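Local coordinates for DUF1214 domain-containing protein (Burkholderia cenocepacia, PDB 6ANS) that is of unknown function, belongs to the DUF1214 family, and is found as a two-subunit assembly with a bound sodium ion, at residues G66-Y69 and L70-M74; P95-E98 and T99-I102; A38-C41 and D42-R46. One frame throughout, in Å; residues are numbered along the deposited sequence.

Contact 1 of 3, residues G66-Y69 and L70-M74; sequences GFRY and LSRLM
Leu73 lies over one face of the Tyr69 ring, one turn further along helix 60-83, in a CH-pi contact: CD1 of Leu73 stands 3.9 Å from the ring centroid of Tyr69, 21° off the ring normal. A chi1 of 167° puts Tyr69 CG opposite the backbone N and carries the ring alongside Leu73, where CE1 also meets Leu73 CD2. This is the tightly packed side: Trp312 meets the Tyr69 ring, and Val238 and Ser242 of helix 224-251 pack on Leu73. Phe67 and Leu70 touch more loosely, CD1 to CD1 at 4.3 Å; Ile51 packs on both, and Trp37 of the second subunit meets the phenyl ring. The partly exposed side belongs to Arg68, whose chain bends at chi3 and lays its guanidinium flat on that of Arg72, centres 3.7 Å apart and planes 8° apart. Two like charges at this spacing probably depend on nearby carboxylates: Arg72 makes salt bridges with Glu314 and, through NE, with Glu83 of the second subunit, while Arg68 has a weak, long ion pair with Glu65. Between the two sides runs the helix backbone, with Leu73 N bonded to Tyr69 O at 2.8 Å. Arg68 O accepts twice, from Arg72 N at 2.9 Å and, on a lone pair in the carbonyl plane, from Ser71 OG at 2.7 Å.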
loop_
_atom_site.group_PDB
_atom_site.type_symbol
_atom_site.label_atom_id
_atom_site.label_comp_id
_atom_site.label_asym_id
_atom_site.label_seq_id
_atom_site.Cartn_x
_atom_site.Cartn_y
_atom_site.Cartn_z
ATOM N N GLY A 66 -3.606 11.640 15.134
ATOM C CA GLY A 66 -4.949 11.584 14.585
ATOM C C GLY A 66 -5.019 11.989 13.127
ATOM O O GLY A 66 -5.712 11.353 12.330
ATOM N N PHE A 67 -4.310 13.059 12.750
ATOM C CA PHE A 67 -4.331 13.448 11.345
ATOM C C PHE A 67 -3.548 12.466 10.474
ATOM O O PHE A 67 -3.905 12.251 9.309
ATOM C CB PHE A 67 -3.822 14.883 11.187
ATOM C CG PHE A 67 -4.772 15.918 11.742
ATOM C CD1 PHE A 67 -6.012 16.134 11.152
ATOM C CD2 PHE A 67 -4.436 16.650 12.869
ATOM C CE1 PHE A 67 -6.906 17.080 11.674
ATOM C CE2 PHE A 67 -5.316 17.590 13.399
ATOM C CZ PHE A 67 -6.549 17.814 12.797
ATOM N N ARG A 68 -2.467 11.880 10.988
ATOM C CA ARG A 68 -1.833 10.812 10.220
ATOM C C ARG A 68 -2.789 9.645 10.046
ATOM O O ARG A 68 -2.882 9.051 8.963
ATOM C CB ARG A 68 -0.557 10.331 10.888
ATOM C CG ARG A 68 0.109 9.157 10.088
ATOM C CD ARG A 68 1.405 8.720 10.725
ATOM N NE ARG A 68 1.161 8.173 12.050
ATOM C CZ ARG A 68 2.109 7.712 12.859
ATOM N NH1 ARG A 68 3.384 7.729 12.488
ATOM N NH2 ARG A 68 1.776 7.221 14.042
ATOM N N TYR A 69 -3.520 9.326 11.111
ATOM C CA TYR A 69 -4.533 8.279 11.074
ATOM C C TYR A 69 -5.521 8.499 9.937
ATOM O O TYR A 69 -5.830 7.568 9.188
ATOM C CB TYR A 69 -5.222 8.251 12.435
ATOM C CG TYR A 69 -6.503 7.477 12.580
ATOM C CD1 TYR A 69 -6.546 6.075 12.409
ATOM C CD2 TYR A 69 -7.650 8.127 13.008
ATOM C CE1 TYR A 69 -7.733 5.362 12.616
ATOM C CE2 TYR A 69 -8.847 7.432 13.231
ATOM C CZ TYR A 69 -8.888 6.065 13.035
ATOM O OH TYR A 69 -10.083 5.424 13.262
ATOM N N LEU A 70 -6.002 9.740 9.770
ATOM C CA LEU A 70 -6.924 10.029 8.673
ATOM C C LEU A 70 -6.292 9.710 7.326
ATOM O O LEU A 70 -6.922 9.077 6.469
ATOM C CB LEU A 70 -7.390 11.495 8.705
ATOM C CG LEU A 70 -8.273 12.010 9.840
ATOM C CD1 LEU A 70 -8.846 13.379 9.486
ATOM C CD2 LEU A 70 -9.400 11.025 10.159
ATOM N N SER A 71 -5.034 10.127 7.119
ATOM C CA SER A 71 -4.378 9.788 5.863
ATOM C C SER A 71 -4.245 8.270 5.699
ATOM O O SER A 71 -4.300 7.758 4.575
ATOM C CB SER A 71 -3.012 10.473 5.773
ATOM O OG SER A 71 -2.001 9.788 6.503
ATOM N N ARG A 72 -4.064 7.541 6.798
ATOM C CA ARG A 72 -3.994 6.081 6.718
ATOM C C ARG A 72 -5.343 5.471 6.346
ATOM O O ARG A 72 -5.404 4.505 5.576
ATOM C CB ARG A 72 -3.494 5.507 8.037
ATOM C CG ARG A 72 -2.023 5.831 8.292
ATOM C CD ARG A 72 -1.620 5.524 9.716
ATOM N NE ARG A 72 -0.170 5.521 9.862
ATOM C CZ ARG A 72 0.474 4.998 10.901
ATOM N NH1 ARG A 72 -0.212 4.438 11.901
ATOM N NH2 ARG A 72 1.807 5.015 10.924
ATOM N N LEU A 73 -6.436 6.009 6.889
ATOM C CA LEU A 73 -7.755 5.501 6.522
ATOM C C LEU A 73 -7.998 5.684 5.029
ATOM O O LEU A 73 -8.559 4.801 4.365
ATOM C CB LEU A 73 -8.829 6.214 7.335
ATOM C CG LEU A 73 -8.776 5.929 8.842
ATOM C CD1 LEU A 73 -9.872 6.694 9.566
ATOM C CD2 LEU A 73 -8.907 4.439 9.098
HETATM N N MSE A 74 -7.547 6.815 4.486
HETATM C CA MSE A 74 -7.607 7.170 3.065
HETATM C C MSE A 74 -7.030 6.102 2.171
HETATM O O MSE A 74 -7.580 5.696 1.163
HETATM C CB MSE A 74 -6.801 8.447 2.829
HETATM C CG MSE A 74 -7.559 9.666 2.479
HETATM SE SE MSE A 74 -6.265 11.127 2.198
HETATM C CE MSE A 74 -6.045 10.783 0.296
#

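Contact 2 of 3, residues P95-E98 and T99-I102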
loop_
_atom_site.group_PDB
_atom_site.type_symbol
_atom_site.label_atom_id
_atom_site.label_comp_id
_atom_site.label_asym_id
_atom_site.label_seq_id
_atom_site.Cartn_x
_atom_site.Cartn_y
_atom_site.Cartn_z
ATOM N N PRO A 95 -6.210 -4.710 4.856
ATOM C CA PRO A 95 -6.916 -3.552 5.412
ATOM C C PRO A 95 -6.348 -3.048 6.731
ATOM O O PRO A 95 -6.906 -2.108 7.308
ATOM C CB PRO A 95 -8.349 -4.091 5.604
ATOM C CG PRO A 95 -8.121 -5.530 5.987
ATOM C CD PRO A 95 -6.886 -5.975 5.199
ATOM N N SER A 96 -5.295 -3.672 7.247
ATOM C CA SER A 96 -4.552 -3.155 8.392
ATOM C C SER A 96 -3.199 -3.841 8.418
ATOM O O SER A 96 -3.114 -5.050 8.174
ATOM C CB SER A 96 -5.267 -3.383 9.726
ATOM O OG SER A 96 -6.209 -2.357 9.997
ATOM N N HIS A 97 -2.150 -3.059 8.660
ATOM C CA HIS A 97 -0.784 -3.566 8.636
ATOM C C HIS A 97 0.103 -2.582 9.397
ATOM O O HIS A 97 -0.387 -1.753 10.174
ATOM C CB HIS A 97 -0.331 -3.778 7.180
ATOM C CG HIS A 97 -0.556 -2.574 6.312
ATOM N ND1 HIS A 97 0.312 -1.502 6.281
ATOM C CD2 HIS A 97 -1.584 -2.246 5.486
ATOM C CE1 HIS A 97 -0.150 -0.584 5.446
ATOM N NE2 HIS A 97 -1.294 -1.017 4.945
ATOM N N GLU A 98 1.401 -2.618 9.114
ATOM C CA GLU A 98 2.345 -1.844 9.907
ATOM C C GLU A 98 2.116 -0.343 9.781
ATOM O O GLU A 98 2.409 0.390 10.726
ATOM C CB GLU A 98 3.784 -2.184 9.513
ATOM C CG GLU A 98 4.201 -3.599 9.845
ATOM C CD GLU A 98 3.812 -4.587 8.757
ATOM O OE1 GLU A 98 3.180 -4.171 7.750
ATOM O OE2 GLU A 98 4.152 -5.781 8.913
ATOM N N THR A 99 1.603 0.142 8.643
ATOM C CA THR A 99 1.489 1.591 8.454
ATOM C C THR A 99 0.066 2.064 8.148
ATOM O O THR A 99 -0.112 3.201 7.709
ATOM C CB THR A 99 2.429 2.091 7.352
ATOM O OG1 THR A 99 2.003 1.576 6.086
ATOM C CG2 THR A 99 3.911 1.684 7.616
ATOM N N ALA A 100 -0.951 1.239 8.386
ATOM C CA ALA A 100 -2.342 1.677 8.255
ATOM C C ALA A 100 -3.181 0.788 9.147
ATOM O O ALA A 100 -3.103 -0.436 9.022
ATOM C CB ALA A 100 -2.839 1.584 6.802
ATOM N N LYS A 101 -3.972 1.388 10.044
ATOM C CA LYS A 101 -4.533 0.639 11.160
ATOM C C LYS A 101 -5.957 1.076 11.486
ATOM O O LYS A 101 -6.268 2.271 11.466
ATOM C CB LYS A 101 -3.635 0.789 12.397
ATOM C CG LYS A 101 -2.229 0.185 12.214
ATOM C CD LYS A 101 -1.335 0.442 13.427
ATOM C CE LYS A 101 0.061 -0.172 13.225
ATOM N NZ LYS A 101 0.888 -0.014 14.447
ATOM N N ILE A 102 -6.811 0.104 11.813
ATOM C CA ILE A 102 -8.228 0.350 12.081
ATOM C C ILE A 102 -8.697 -0.502 13.256
ATOM O O ILE A 102 -8.532 -1.728 13.246
ATOM C CB ILE A 102 -9.110 0.030 10.860
ATOM C CG1 ILE A 102 -8.827 0.966 9.687
ATOM C CG2 ILE A 102 -10.598 0.089 11.264
ATOM C CD1 ILE A 102 -9.557 0.548 8.400
HETATM O O HOH W 1 3.337 -0.661 13.155
#
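The His97 imidazole turns back over the type I beta turn that runs from His97 to Ala100, meeting Thr99 at its edge and Ala100 over one face. With CG placed between the backbone N and the carbonyl carbon (chi1 51°), ND1 can accept the Thr99 N-H at 3.2 Å; the bond is straight at hydrogen (167°), but its donor stands 36° out of the ring plane. Thr99 OG1 lies in that plane, 3.1 Å from His97 CE1, and Ala100 CB approaches His97 NE2 to 3.5 Å. His97 N gives its hydrogen to Ala100 O at 2.8 Å, joining the first and last residues of the turn. Ser96 OG donates to Pro95 O and takes a weak, bent bond from Ile102 N. The extended Lys101 chain runs past the backbone carbonyls, CG 3.4 Å from His97 O; its NZ is hydrogen-bonded to Ser315 OG and also reaches a water that donates to Glu98 O. Thr99 O is held by Arg75 of helix 60-83, and Ile76 packs on Ala100. With ND1 as acceptor for Thr99 N, the rotation of the ring is linked to the shape of the turn, although the out-of-plane approach probably makes this bond weaker than an in-plane one.

Contact 3 of 3, residues A38-C41 and D42-R46; sequences ADFC and DTLKR
Phe40 and Leu44 lie side by side on helix 35-46, one turn apart and pointing the same way, with Leu44 CD1 over a face of the phenyl ring. That methyl is 4.2 Å from the ring centroid of Phe40, 28° off the normal, a CH-pi contact displaced toward CE2 and CZ. The ring gets there with CG anti to the backbone N (chi1 169°). The backbone joins the same two residues, Leu44 N to Phe40 O at 3.0 Å, an almost straight bond (172° at hydrogen). On the neighbouring flank Asp39 O is gripped twice by Thr43, whose N and OG1 reach it from opposite faces of the carbonyl plane, each at 2.9 Å. Around this first shell, helix 60-83 packs through Leu78 on Phe40 and through Met74 on Leu44, while Met232 and Ala235 of helix 224-251 lie against Thr43. The surface toward the second subunit is polar as well as apolar: Lys45 and Asp42 each form a salt bridge with the other residue's counterpart in that subunit, Cys41 packs on its own counterpart, and Leu44 O accepts from Trp37 NE1 of the second subunit. Within the chain the Lys45 to Asp42 pair is long. Asp39 OD1 accepts from Gln35 NE2, and one water donates to both carboxylates, at a short 2.5 Å to Asp39 OD1 and 2.6 Å to Asp42 OD2.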
loop_
_atom_site.group_PDB
_atom_site.type_symbol
_atom_site.label_atom_id
_atom_site.label_comp_id
_atom_site.label_asym_id
_atom_site.label_seq_id
_atom_site.Cartn_x
_atom_site.Cartn_y
_atom_site.Cartn_z
ATOM N N ALA A 38 -13.954 17.245 -6.161
ATOM C CA ALA A 38 -14.088 18.290 -5.152
ATOM C C ALA A 38 -14.812 17.765 -3.920
ATOM O O ALA A 38 -14.355 17.958 -2.786
ATOM C CB ALA A 38 -14.822 19.497 -5.739
ATOM N N ASP A 39 -15.941 17.074 -4.130
ATOM C CA ASP A 39 -16.704 16.532 -3.007
ATOM C C ASP A 39 -15.890 15.518 -2.220
ATOM O O ASP A 39 -15.978 15.461 -0.989
ATOM C CB ASP A 39 -17.990 15.879 -3.513
ATOM C CG ASP A 39 -18.952 16.880 -4.086
ATOM O OD1 ASP A 39 -18.690 18.103 -3.953
ATOM O OD2 ASP A 39 -19.945 16.442 -4.702
ATOM N N PHE A 40 -15.123 14.686 -2.927
ATOM C CA PHE A 40 -14.224 13.720 -2.292
ATOM C C PHE A 40 -13.237 14.406 -1.352
ATOM O O PHE A 40 -13.088 14.013 -0.184
ATOM C CB PHE A 40 -13.510 12.936 -3.400
ATOM C CG PHE A 40 -12.363 12.092 -2.944
ATOM C CD1 PHE A 40 -12.587 10.818 -2.434
ATOM C CD2 PHE A 40 -11.045 12.524 -3.125
ATOM C CE1 PHE A 40 -11.521 10.011 -2.042
ATOM C CE2 PHE A 40 -9.962 11.715 -2.757
ATOM C CZ PHE A 40 -10.198 10.464 -2.216
ATOM N N CYS A 41 -12.549 15.438 -1.844
ATOM C CA CYS A 41 -11.571 16.128 -1.008
ATOM C C CYS A 41 -12.249 16.859 0.154
ATOM O O CYS A 41 -11.734 16.853 1.281
ATOM C CB CYS A 41 -10.734 17.081 -1.873
ATOM S SG CYS A 41 -9.728 16.197 -3.123
ATOM N N ASP A 42 -13.418 17.461 -0.085
ATOM C CA ASP A 42 -14.130 18.154 0.996
ATOM C C ASP A 42 -14.637 17.193 2.071
ATOM O O ASP A 42 -14.725 17.568 3.248
ATOM C CB ASP A 42 -15.324 18.942 0.446
ATOM C CG ASP A 42 -14.907 20.152 -0.363
ATOM O OD1 ASP A 42 -13.725 20.565 -0.273
ATOM O OD2 ASP A 42 -15.782 20.708 -1.061
ATOM N N THR A 43 -15.035 15.979 1.685
ATOM C CA THR A 43 -15.399 14.988 2.691
ATOM C C THR A 43 -14.177 14.577 3.497
ATOM O O THR A 43 -14.234 14.489 4.726
ATOM C CB THR A 43 -16.054 13.781 2.023
ATOM O OG1 THR A 43 -17.207 14.222 1.300
ATOM C CG2 THR A 43 -16.440 12.695 3.069
ATOM N N LEU A 44 -13.056 14.355 2.819
ATOM C CA LEU A 44 -11.791 14.141 3.513
ATOM C C LEU A 44 -11.504 15.266 4.497
ATOM O O LEU A 44 -11.171 15.022 5.664
ATOM C CB LEU A 44 -10.669 14.056 2.489
ATOM C CG LEU A 44 -10.448 12.647 2.013
ATOM C CD1 LEU A 44 -9.416 12.625 0.898
ATOM C CD2 LEU A 44 -9.982 11.898 3.259
ATOM N N LYS A 45 -11.641 16.512 4.037
ATOM C CA LYS A 45 -11.356 17.652 4.897
ATOM C C LYS A 45 -12.245 17.637 6.132
ATOM O O LYS A 45 -11.758 17.777 7.257
ATOM C CB LYS A 45 -11.527 18.960 4.111
ATOM C CG LYS A 45 -11.268 20.234 4.913
ATOM C CD LYS A 45 -11.001 21.425 3.957
ATOM C CE LYS A 45 -12.219 21.755 3.095
ATOM N NZ LYS A 45 -12.005 22.948 2.224
ATOM N N ARG A 46 -13.556 17.435 5.933
ATOM C CA ARG A 46 -14.502 17.451 7.040
ATOM C C ARG A 46 -14.198 16.360 8.065
ATOM O O ARG A 46 -14.512 16.519 9.251
ATOM C CB ARG A 46 -15.919 17.295 6.494
ATOM C CG ARG A 46 -17.004 17.628 7.482
ATOM C CD ARG A 46 -18.384 17.582 6.839
ATOM N NE ARG A 46 -18.762 16.219 6.456
ATOM C CZ ARG A 46 -19.165 15.882 5.234
ATOM N NH1 ARG A 46 -19.268 16.818 4.294
ATOM N NH2 ARG A 46 -19.480 14.622 4.957
HETATM O O HOH W 2 -17.481 19.970 -2.857
#

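Contact 1 lies between the other two. Its helix touches residues 99-102 of contact 2 through Leu73 CD2, 3.5 Å from Ile102 CG1, and through Tyr69 CE1, 3.6 Å from Lys101 O; their centres are about 10 Å apart. Contacts 1 and 3, centres about 14 Å apart, meet where selenomethionine Met74, modelled in two conformers, packs in one of them on Leu44. Contacts 2 and 3 do not touch, their nearest atoms being about 12 Å apart. The sodium ion, bound at Gly103 and Ala104 just after residues 99-102, is about 7 Å from the Ile102 side chain and about 11 Å from that of Tyr69. Contacts 1 and 3 both also meet the second subunit.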